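Local coordinates for hypothetical protein PA3352 (Pseudomonas aeruginosa, PDB 2FUP) that is probably a FlgN-family flagella synthesis protein, which as in its relatives would act as a chaperone for flagellar hook-associated proteins before their export, at residues R67-S72 / A79-E84; T7-F12 / L92-E97; L23-E28 / Q42-A47; G17-L22 / D96-L101. One frame throughout, in Å; residues are numbered along the deposited sequence.

Interaction 1. Residues R67-S72 / A79-E84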
# COMPACT_ATOMS: atom_id res chain seq x y z
N ARG A 67 11.26 -9.73 -9.72
CA ARG A 67 11.34 -10.32 -11.04
C ARG A 67 12.79 -10.49 -11.52
O ARG A 67 13.15 -11.54 -12.06
CB ARG A 67 10.58 -9.41 -12.00
CG ARG A 67 10.47 -9.68 -13.47
CD ARG A 67 9.71 -8.45 -14.08
NE ARG A 67 8.30 -8.39 -13.68
CZ ARG A 67 7.67 -7.30 -13.31
NH1 ARG A 67 8.29 -6.14 -13.23
NH2 ARG A 67 6.38 -7.34 -13.00
N GLU A 68 13.61 -9.47 -11.29
CA GLU A 68 15.00 -9.51 -11.69
C GLU A 68 15.75 -10.54 -10.90
O GLU A 68 16.72 -11.13 -11.41
CB GLU A 68 15.66 -8.15 -11.57
CG GLU A 68 15.09 -7.15 -12.55
CD GLU A 68 15.82 -5.77 -12.51
OE1 GLU A 68 16.90 -5.68 -11.82
OE2 GLU A 68 15.30 -4.80 -13.11
N ALA A 69 15.32 -10.84 -9.67
CA ALA A 69 15.97 -11.87 -8.83
C ALA A 69 15.49 -13.25 -9.27
O ALA A 69 15.97 -14.24 -8.74
CB ALA A 69 15.63 -11.62 -7.36
N GLY A 70 14.53 -13.34 -10.15
CA GLY A 70 14.05 -14.61 -10.65
C GLY A 70 13.12 -15.35 -9.72
O GLY A 70 13.03 -16.57 -9.82
N VAL A 71 12.47 -14.61 -8.82
CA VAL A 71 11.50 -15.20 -7.92
C VAL A 71 10.05 -14.78 -8.23
O VAL A 71 9.80 -13.78 -8.90
CB VAL A 71 11.80 -14.92 -6.43
CG1 VAL A 71 13.23 -15.35 -6.05
CG2 VAL A 71 11.48 -13.47 -6.03
N SER A 72 9.05 -15.55 -7.75
CA SER A 72 7.66 -15.25 -7.99
C SER A 72 7.21 -14.03 -7.23
O SER A 72 7.77 -13.67 -6.21
CB SER A 72 6.78 -16.46 -7.60
OG SER A 72 7.08 -16.93 -6.27
N ALA A 79 9.96 -14.81 0.21
CA ALA A 79 10.70 -15.67 1.14
C ALA A 79 11.95 -16.26 0.57
O ALA A 79 13.00 -16.40 1.25
CB ALA A 79 9.79 -16.75 1.66
N ARG A 80 11.91 -16.63 -0.70
CA ARG A 80 13.12 -17.09 -1.38
C ARG A 80 14.19 -16.01 -1.49
O ARG A 80 15.36 -16.22 -1.25
CB ARG A 80 12.79 -17.64 -2.77
CG ARG A 80 14.03 -18.10 -3.56
CD ARG A 80 14.70 -19.30 -2.91
NE ARG A 80 16.11 -19.40 -3.30
CZ ARG A 80 17.13 -18.90 -2.60
NH1 ARG A 80 16.95 -18.27 -1.44
NH2 ARG A 80 18.37 -19.06 -3.06
N TYR A 81 13.74 -14.82 -1.86
CA TYR A 81 14.64 -13.68 -1.89
C TYR A 81 15.29 -13.43 -0.52
O TYR A 81 16.48 -13.10 -0.44
CB TYR A 81 13.85 -12.45 -2.31
CG TYR A 81 14.64 -11.18 -2.49
CD1 TYR A 81 15.21 -10.87 -3.68
CD2 TYR A 81 14.76 -10.28 -1.44
CE1 TYR A 81 15.92 -9.69 -3.84
CE2 TYR A 81 15.47 -9.12 -1.56
CZ TYR A 81 16.04 -8.81 -2.78
OH TYR A 81 16.74 -7.62 -2.96
N ALA A 82 14.49 -13.53 0.51
CA ALA A 82 14.89 -13.22 1.87
C ALA A 82 15.79 -14.25 2.55
O ALA A 82 16.43 -13.95 3.57
CB ALA A 82 13.62 -13.07 2.69
N ARG A 83 15.73 -15.47 2.04
CA ARG A 83 16.22 -16.64 2.77
C ARG A 83 17.62 -16.46 3.33
O ARG A 83 17.84 -16.83 4.50
CB ARG A 83 16.14 -17.87 1.83
CG ARG A 83 16.66 -19.21 2.37
CD ARG A 83 16.89 -20.21 1.19
NE ARG A 83 15.66 -20.47 0.45
N GLU A 84 18.55 -16.00 2.53
CA GLU A 84 19.94 -15.86 2.99
C GLU A 84 20.31 -14.41 3.36
O GLU A 84 21.52 -14.09 3.49
CB GLU A 84 20.88 -16.39 1.93
CG GLU A 84 20.62 -17.85 1.58
CD GLU A 84 21.07 -18.80 2.69
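The methyl of A69 meets the ring of Y81 at its edge, in the plane of the ring. CB of A69 lies 3.8 Å from CD1 of Y81 and 4.0 Å from CE1 of Y81. The ring reaches this place because CG of Y81 is anti to the backbone N (chi1 -176°). The ring also rests on I65 and L66 of helix 39-68 and on L91 of helix 88-114. The contact is small, 149 Å² with both sides summed, and lies at the surface. No hydrogen bond joins the two segments.

After helix 39-68 the chain forms a Schellman motif. G70 takes a positive phi (79°), and its N bonds back to O of R67 at 3.0 Å. A69 and V71, the residues before and after G70, both point at the segment 79-84. The chain thus turns from helix 39-68 toward helix 75-82 at one end of the helical bundle.

The second touch is aliphatic. CG1 of V71 sits 3.8 Å from CG of R80, and the two side chains cross at about a right angle. CB and CG of R80 lie against V71. The bend at chi2 (66°) comes just beyond them, and the exposed guanidinium leads away from the contact. V71 also leans on L66 of helix 39-68.

Interaction 2. Residues T7-F12 / L92-E97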
# COMPACT_ATOMS: atom_id res chain seq x y z
N THR A 7 17.42 -1.54 -0.65
CA THR A 7 16.29 -0.98 -1.45
C THR A 7 14.94 -1.59 -1.19
O THR A 7 13.96 -0.90 -1.00
CB THR A 7 16.60 -1.05 -2.91
OG1 THR A 7 17.90 -0.51 -3.14
CG2 THR A 7 15.60 -0.32 -3.76
N LEU A 8 14.85 -2.91 -1.18
CA LEU A 8 13.56 -3.54 -1.02
C LEU A 8 12.96 -3.23 0.34
O LEU A 8 11.74 -2.91 0.43
CB LEU A 8 13.59 -5.05 -1.24
CG LEU A 8 12.28 -5.78 -1.34
CD1 LEU A 8 11.46 -5.26 -2.49
CD2 LEU A 8 12.45 -7.26 -1.56
N LEU A 9 13.77 -3.32 1.38
CA LEU A 9 13.26 -3.02 2.69
C LEU A 9 12.82 -1.57 2.80
O LEU A 9 11.81 -1.28 3.42
CB LEU A 9 14.28 -3.40 3.76
CG LEU A 9 13.81 -3.27 5.22
CD1 LEU A 9 12.63 -4.15 5.54
CD2 LEU A 9 15.01 -3.69 6.13
N ASP A 10 13.53 -0.66 2.15
CA ASP A 10 13.16 0.77 2.16
C ASP A 10 11.83 0.94 1.49
O ASP A 10 10.98 1.71 1.95
CB ASP A 10 14.22 1.60 1.48
CG ASP A 10 13.99 3.05 1.61
OD1 ASP A 10 14.02 3.57 2.73
OD2 ASP A 10 13.87 3.73 0.56
N LEU A 11 11.61 0.23 0.38
CA LEU A 11 10.31 0.35 -0.31
C LEU A 11 9.17 -0.14 0.55
O LEU A 11 8.09 0.45 0.58
CB LEU A 11 10.36 -0.43 -1.62
CG LEU A 11 11.26 0.16 -2.69
CD1 LEU A 11 11.56 -0.83 -3.78
CD2 LEU A 11 10.68 1.38 -3.29
N PHE A 12 9.37 -1.23 1.25
CA PHE A 12 8.35 -1.69 2.16
C PHE A 12 8.12 -0.67 3.26
O PHE A 12 6.96 -0.43 3.61
CB PHE A 12 8.72 -3.03 2.81
CG PHE A 12 8.40 -4.22 1.96
CD1 PHE A 12 7.11 -4.53 1.57
CD2 PHE A 12 9.40 -5.08 1.54
CE1 PHE A 12 6.83 -5.61 0.78
CE2 PHE A 12 9.10 -6.21 0.72
CZ PHE A 12 7.80 -6.48 0.35
N LEU A 92 10.09 -10.04 5.35
CA LEU A 92 8.86 -10.85 5.44
C LEU A 92 7.83 -10.18 6.38
O LEU A 92 6.64 -10.09 6.04
CB LEU A 92 9.16 -12.31 5.83
CG LEU A 92 9.72 -13.11 4.67
CD1 LEU A 92 10.25 -14.35 5.36
CD2 LEU A 92 8.71 -13.43 3.62
N ALA A 93 8.25 -9.72 7.56
CA ALA A 93 7.37 -9.10 8.51
C ALA A 93 6.73 -7.85 7.89
O ALA A 93 5.53 -7.56 8.04
CB ALA A 93 8.13 -8.73 9.74
N ARG A 94 7.55 -7.02 7.24
CA ARG A 94 7.02 -5.80 6.61
C ARG A 94 6.11 -6.12 5.43
O ARG A 94 5.10 -5.47 5.24
CB ARG A 94 8.18 -4.85 6.21
CG ARG A 94 9.04 -4.41 7.36
CD ARG A 94 8.39 -3.47 8.38
NE ARG A 94 7.40 -4.08 9.20
CZ ARG A 94 7.58 -4.78 10.33
NH1 ARG A 94 8.75 -5.10 10.81
NH2 ARG A 94 6.50 -5.22 10.95
N GLY A 95 6.47 -7.11 4.61
CA GLY A 95 5.60 -7.48 3.52
C GLY A 95 4.24 -7.89 4.05
O GLY A 95 3.20 -7.58 3.48
N ASP A 96 4.19 -8.66 5.15
CA ASP A 96 2.93 -9.14 5.69
C ASP A 96 2.11 -7.99 6.30
O ASP A 96 0.89 -7.97 6.22
CB ASP A 96 3.18 -10.21 6.77
CG ASP A 96 3.80 -11.48 6.23
OD1 ASP A 96 3.62 -11.78 5.00
OD2 ASP A 96 4.41 -12.24 7.02
N GLU A 97 2.80 -7.07 6.96
CA GLU A 97 2.12 -5.89 7.49
C GLU A 97 1.52 -5.04 6.38
O GLU A 97 0.43 -4.52 6.49
CB GLU A 97 3.05 -5.04 8.32
CG GLU A 97 2.43 -3.82 8.98
CD GLU A 97 3.40 -3.04 9.84
OE1 GLU A 97 4.67 -3.31 9.81
OE2 GLU A 97 2.84 -2.13 10.54
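F12 lays one face of its ring over the backbone of G95. CE1 of F12 comes within 3.5 Å of CA of G95. N of G95 stands 4.0 Å above the ring plane, offset toward the rim. The glycine lets the ring lie directly on the helix backbone, and this is the tight part of the contact. The two helices run roughly parallel here, at 30°, with their axes 9.8 Å apart. Beside the ring, CB of F12 meets CB of R94 at 3.9 Å.

The outer side is looser. CD1 of L9 only brushes CG of R94, at 4.0 Å. Beyond CG the R94 chain bends at chi2 and chi3 and turns away from L9 and F12. Its guanidinium meets E97, one turn on, in a salt bridge. NE and NH2 of R94 both bond OE1 of E97 at 2.9 Å, a side-on grip on one oxygen. Both bonds are bent, with angles of 134° at the hydrogen. NH1 of R94 has a second acidic partner in E90.

F12 is buried further by L78 of helix 75-82, R62 of helix 39-68, and L91 and L98 of helix 88-114. The contact thus joins helix 7-34 to helix 88-114 where helices 39-68 and 75-82 also meet them.

Interaction 3. Residues L23-E28 / Q42-A47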
# COMPACT_ATOMS: atom_id res chain seq x y z
N LEU A 23 -5.02 4.89 4.99
CA LEU A 23 -6.09 4.36 5.84
C LEU A 23 -6.68 5.49 6.69
O LEU A 23 -7.89 5.57 6.89
CB LEU A 23 -5.52 3.22 6.67
CG LEU A 23 -6.50 2.47 7.52
CD1 LEU A 23 -7.63 1.86 6.72
CD2 LEU A 23 -5.74 1.41 8.38
N GLN A 24 -5.81 6.31 7.28
CA GLN A 24 -6.27 7.43 8.09
C GLN A 24 -7.14 8.44 7.28
O GLN A 24 -8.17 8.93 7.72
CB GLN A 24 -5.09 8.13 8.68
CG GLN A 24 -4.44 7.28 9.78
CD GLN A 24 -3.06 7.72 10.21
OE1 GLN A 24 -2.78 8.90 10.24
NE2 GLN A 24 -2.22 6.75 10.64
N LEU A 25 -6.68 8.74 6.04
CA LEU A 25 -7.48 9.61 5.18
C LEU A 25 -8.83 9.00 4.80
O LEU A 25 -9.83 9.70 4.67
CB LEU A 25 -6.70 10.03 3.93
CG LEU A 25 -5.47 10.92 4.10
CD1 LEU A 25 -4.72 11.05 2.80
CD2 LEU A 25 -5.88 12.27 4.68
N VAL A 26 -8.83 7.68 4.56
CA VAL A 26 -10.12 7.02 4.29
C VAL A 26 -11.08 7.05 5.50
O VAL A 26 -12.30 7.26 5.39
CB VAL A 26 -9.91 5.56 3.80
CG1 VAL A 26 -11.27 4.86 3.62
CG2 VAL A 26 -9.19 5.58 2.53
N ASP A 27 -10.53 6.91 6.70
CA ASP A 27 -11.33 7.02 7.90
C ASP A 27 -11.80 8.48 8.08
O ASP A 27 -12.94 8.77 8.52
CB ASP A 27 -10.49 6.68 9.12
CG ASP A 27 -11.28 6.78 10.42
OD1 ASP A 27 -12.28 6.04 10.50
OD2 ASP A 27 -10.86 7.53 11.36
N GLU A 28 -10.92 9.45 7.76
CA GLU A 28 -11.28 10.85 7.88
C GLU A 28 -12.47 11.13 6.91
O GLU A 28 -13.41 11.88 7.19
CB GLU A 28 -10.05 11.72 7.58
CG GLU A 28 -10.32 13.17 7.76
CD GLU A 28 -9.06 14.03 7.84
OE1 GLU A 28 -7.97 13.40 7.92
OE2 GLU A 28 -9.14 15.29 7.75
N GLN A 42 -13.43 16.93 -1.36
CA GLN A 42 -12.48 17.21 -2.44
C GLN A 42 -11.04 17.29 -1.97
O GLN A 42 -10.11 16.84 -2.64
CB GLN A 42 -12.84 18.51 -3.17
CG GLN A 42 -11.87 18.92 -4.29
CD GLN A 42 -12.36 20.16 -5.02
OE1 GLN A 42 -13.19 20.93 -4.51
NE2 GLN A 42 -11.85 20.36 -6.24
N GLN A 43 -10.85 17.89 -0.79
CA GLN A 43 -9.51 18.06 -0.24
C GLN A 43 -8.89 16.74 0.19
O GLN A 43 -7.69 16.49 0.05
CB GLN A 43 -9.54 19.07 0.92
CG GLN A 43 -9.99 20.44 0.53
CD GLN A 43 -9.45 20.93 -0.79
OE1 GLN A 43 -8.24 20.87 -1.05
NE2 GLN A 43 -10.34 21.40 -1.66
N LEU A 44 -9.73 15.85 0.73
CA LEU A 44 -9.27 14.51 1.10
C LEU A 44 -8.89 13.69 -0.13
O LEU A 44 -7.90 12.96 -0.11
CB LEU A 44 -10.34 13.77 1.93
CG LEU A 44 -10.55 14.41 3.32
CD1 LEU A 44 -11.71 13.79 3.99
CD2 LEU A 44 -9.32 14.28 4.16
N LEU A 45 -9.67 13.84 -1.19
CA LEU A 45 -9.25 13.22 -2.50
C LEU A 45 -7.87 13.73 -2.92
O LEU A 45 -7.04 12.96 -3.40
CB LEU A 45 -10.27 13.48 -3.61
CG LEU A 45 -9.94 12.88 -4.99
CD1 LEU A 45 -9.80 11.34 -4.88
CD2 LEU A 45 -10.99 13.25 -6.02
N GLY A 46 -7.63 15.02 -2.77
CA GLY A 46 -6.36 15.64 -3.17
C GLY A 46 -5.24 15.11 -2.30
O GLY A 46 -4.13 14.92 -2.75
N ALA A 47 -5.52 14.87 -1.04
CA ALA A 47 -4.53 14.33 -0.14
C ALA A 47 -4.18 12.87 -0.46
O ALA A 47 -3.05 12.42 -0.21
CB ALA A 47 -5.01 14.47 1.31
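L25 and L44 point at each other and cross at an oblique angle, with CD2 of L25 4.0 Å from CD2 of L44. Each has CG anti to its own carbonyl carbon and an extended second torsion, so the two leucines share one conformation. The two methyls of L25 divide the work. CD2 faces L44, while CD1 of L25 packs 3.7 Å from CB of A47. The same CD1 also lies 3.7 Å from the backbone O of A47. L25 thus lies against two residues one turn apart on helix 42-47.

The arrangement belongs to an antiparallel helical hairpin. Helices 7-34 and 39-68 follow each other in the chain, and their short segments run at 171° with axes 10.1 Å apart. L25 also touches K48 and L51 farther along helix 39-68.

E28 meets the same methyl of L44 as L25 does, from another direction. Its CG is anti to the backbone N (chi1 -177°), and the chain stays extended beyond CG. This brings the carboxylate across the end of the leucine at a slant, with CD of E28 3.7 Å from CD2 of L44. OE2 of E28 also comes to 3.7 Å from that methyl. CD1 of L44 meets the E28 backbone instead, 4.0 Å from its C. V26 points the other way, onto A108 of helix 88-114.

Interaction 4. Residues G17-L22 / D96-L101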
# COMPACT_ATOMS: atom_id res chain seq x y z
N GLY A 17 4.25 3.32 5.61
CA GLY A 17 3.92 4.71 6.03
C GLY A 17 2.81 5.22 5.15
O GLY A 17 1.88 5.85 5.65
N HIS A 18 2.94 5.05 3.83
CA HIS A 18 1.91 5.60 2.95
C HIS A 18 0.56 4.89 3.13
O HIS A 18 -0.48 5.54 3.05
CB HIS A 18 2.35 5.60 1.50
CG HIS A 18 3.61 6.35 1.25
ND1 HIS A 18 3.91 7.53 1.88
CD2 HIS A 18 4.64 6.08 0.42
CE1 HIS A 18 5.08 7.98 1.43
NE2 HIS A 18 5.56 7.09 0.58
N ALA A 19 0.56 3.58 3.34
CA ALA A 19 -0.67 2.84 3.55
C ALA A 19 -1.33 3.24 4.86
O ALA A 19 -2.53 3.37 4.93
CB ALA A 19 -0.42 1.36 3.50
N ASN A 20 -0.54 3.44 5.91
CA ASN A 20 -1.12 3.97 7.14
C ASN A 20 -1.76 5.36 6.91
O ASN A 20 -2.87 5.61 7.39
CB ASN A 20 -0.06 4.08 8.21
CG ASN A 20 0.11 2.81 9.00
OD1 ASN A 20 -0.86 2.26 9.51
ND2 ASN A 20 1.37 2.37 9.16
N GLN A 21 -1.07 6.23 6.18
CA GLN A 21 -1.61 7.54 5.95
C GLN A 21 -2.90 7.42 5.12
O GLN A 21 -3.88 8.14 5.35
CB GLN A 21 -0.58 8.49 5.37
CG GLN A 21 0.42 8.87 6.46
CD GLN A 21 1.16 10.14 6.14
OE1 GLN A 21 1.48 10.38 4.99
NE2 GLN A 21 1.43 10.97 7.16
N LEU A 22 -2.89 6.55 4.11
CA LEU A 22 -4.09 6.35 3.27
C LEU A 22 -5.29 5.88 4.12
O LEU A 22 -6.38 6.41 4.04
CB LEU A 22 -3.77 5.36 2.13
CG LEU A 22 -4.90 5.15 1.15
CD1 LEU A 22 -5.35 6.41 0.48
CD2 LEU A 22 -4.50 4.11 0.09
N ASP A 96 4.19 -8.66 5.15
CA ASP A 96 2.93 -9.14 5.69
C ASP A 96 2.11 -7.99 6.30
O ASP A 96 0.89 -7.97 6.22
CB ASP A 96 3.18 -10.21 6.77
CG ASP A 96 3.80 -11.48 6.23
OD1 ASP A 96 3.62 -11.78 5.00
OD2 ASP A 96 4.41 -12.24 7.02
N GLU A 97 2.80 -7.07 6.96
CA GLU A 97 2.12 -5.89 7.49
C GLU A 97 1.52 -5.04 6.38
O GLU A 97 0.43 -4.52 6.49
CB GLU A 97 3.05 -5.04 8.32
CG GLU A 97 2.43 -3.82 8.98
CD GLU A 97 3.40 -3.04 9.84
OE1 GLU A 97 4.67 -3.31 9.81
OE2 GLU A 97 2.84 -2.13 10.54
N LEU A 98 2.30 -4.81 5.33
CA LEU A 98 1.76 -4.09 4.18
C LEU A 98 0.58 -4.77 3.58
O LEU A 98 -0.42 -4.12 3.26
CB LEU A 98 2.86 -3.89 3.12
CG LEU A 98 2.45 -3.06 1.91
CD1 LEU A 98 2.01 -1.62 2.28
CD2 LEU A 98 3.52 -3.03 0.82
N GLY A 99 0.61 -6.11 3.42
CA GLY A 99 -0.55 -6.78 2.88
C GLY A 99 -1.78 -6.56 3.73
O GLY A 99 -2.88 -6.31 3.22
N GLU A 100 -1.64 -6.58 5.08
CA GLU A 100 -2.79 -6.35 5.93
C GLU A 100 -3.29 -4.91 5.75
O GLU A 100 -4.49 -4.70 5.64
CB GLU A 100 -2.36 -6.51 7.38
CG GLU A 100 -3.45 -6.31 8.37
CD GLU A 100 -2.92 -6.44 9.78
OE1 GLU A 100 -2.59 -7.53 10.22
OE2 GLU A 100 -2.90 -5.42 10.50
N LEU A 101 -2.37 -3.96 5.72
CA LEU A 101 -2.79 -2.54 5.61
C LEU A 101 -3.48 -2.28 4.29
O LEU A 101 -4.45 -1.53 4.25
CB LEU A 101 -1.58 -1.63 5.75
CG LEU A 101 -1.00 -1.44 7.15
CD1 LEU A 101 0.35 -0.76 7.15
CD2 LEU A 101 -1.98 -0.58 8.02
O HOH W 1 2.53 0.29 10.90
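ND2 of N20 donates to a water at 2.9 Å, and this water joins N20 to E97 across the contact. The water in turn donates to OE2 of E97, at a short 2.5 Å. The carboxylate is bound through both oxygens, its other one being engaged by R94, which probably helps keep it charged. The E97 chain is fully extended, and this carries the carboxylate out to the water.

The amide of N20 also lies against L101, and the two side chains cross at a slant. CG of N20 is roughly anti to the carbonyl carbon (chi1 -87°), which swings the amide to the L101 side. OD1 of N20 approaches CD2 of L101 to 3.4 Å, while ND2 of N20 is 3.9 Å from CD1 of L101. Both leucine methyls thus face the amide, but the touch is a van der Waals one.

Deeper in, A19 does the apolar packing. Its CB meets CB of L101 at 3.9 Å and CD1 of L98 at 4.0 Å. A19, L98 and L101 are all buried. The small alanine suits the close approach of the helices, whose axes are 9.7 Å apart at 21°, nearly parallel.

L101 is flanked by I16, and L98 by D15, both from helix 7-34. L98 also touches R62 of helix 39-68, while H18 leans on L51 and Q54 of that helix. The contact lies near the chain centre, where helices 7-34 and 88-114 pack side by side beside helix 39-68.

How the interactions relate
The four contacts tie together an all-helical chain. Interaction 3 joins consecutive helices 7-34 and 39-68. Interaction 1 joins helices 39-68 and 75-82 through the turn between them. Interactions 2 and 4 bring helix 88-114 back beside helix 7-34. Along the chain, interactions 3 and 1 come in series, both nested inside the loops closed by interactions 2 and 4. Centres of 2 and 4 are 10 Å apart, and F12 touches L98 between them. Y81 of interaction 1 packs on L8. L23 touches L101 between 3 and 4. Interactions 1 and 3 lie 35 Å apart, centre to centre, on opposite sides of the chain's centre. The contacts are thus spread along the length of one helical bundle.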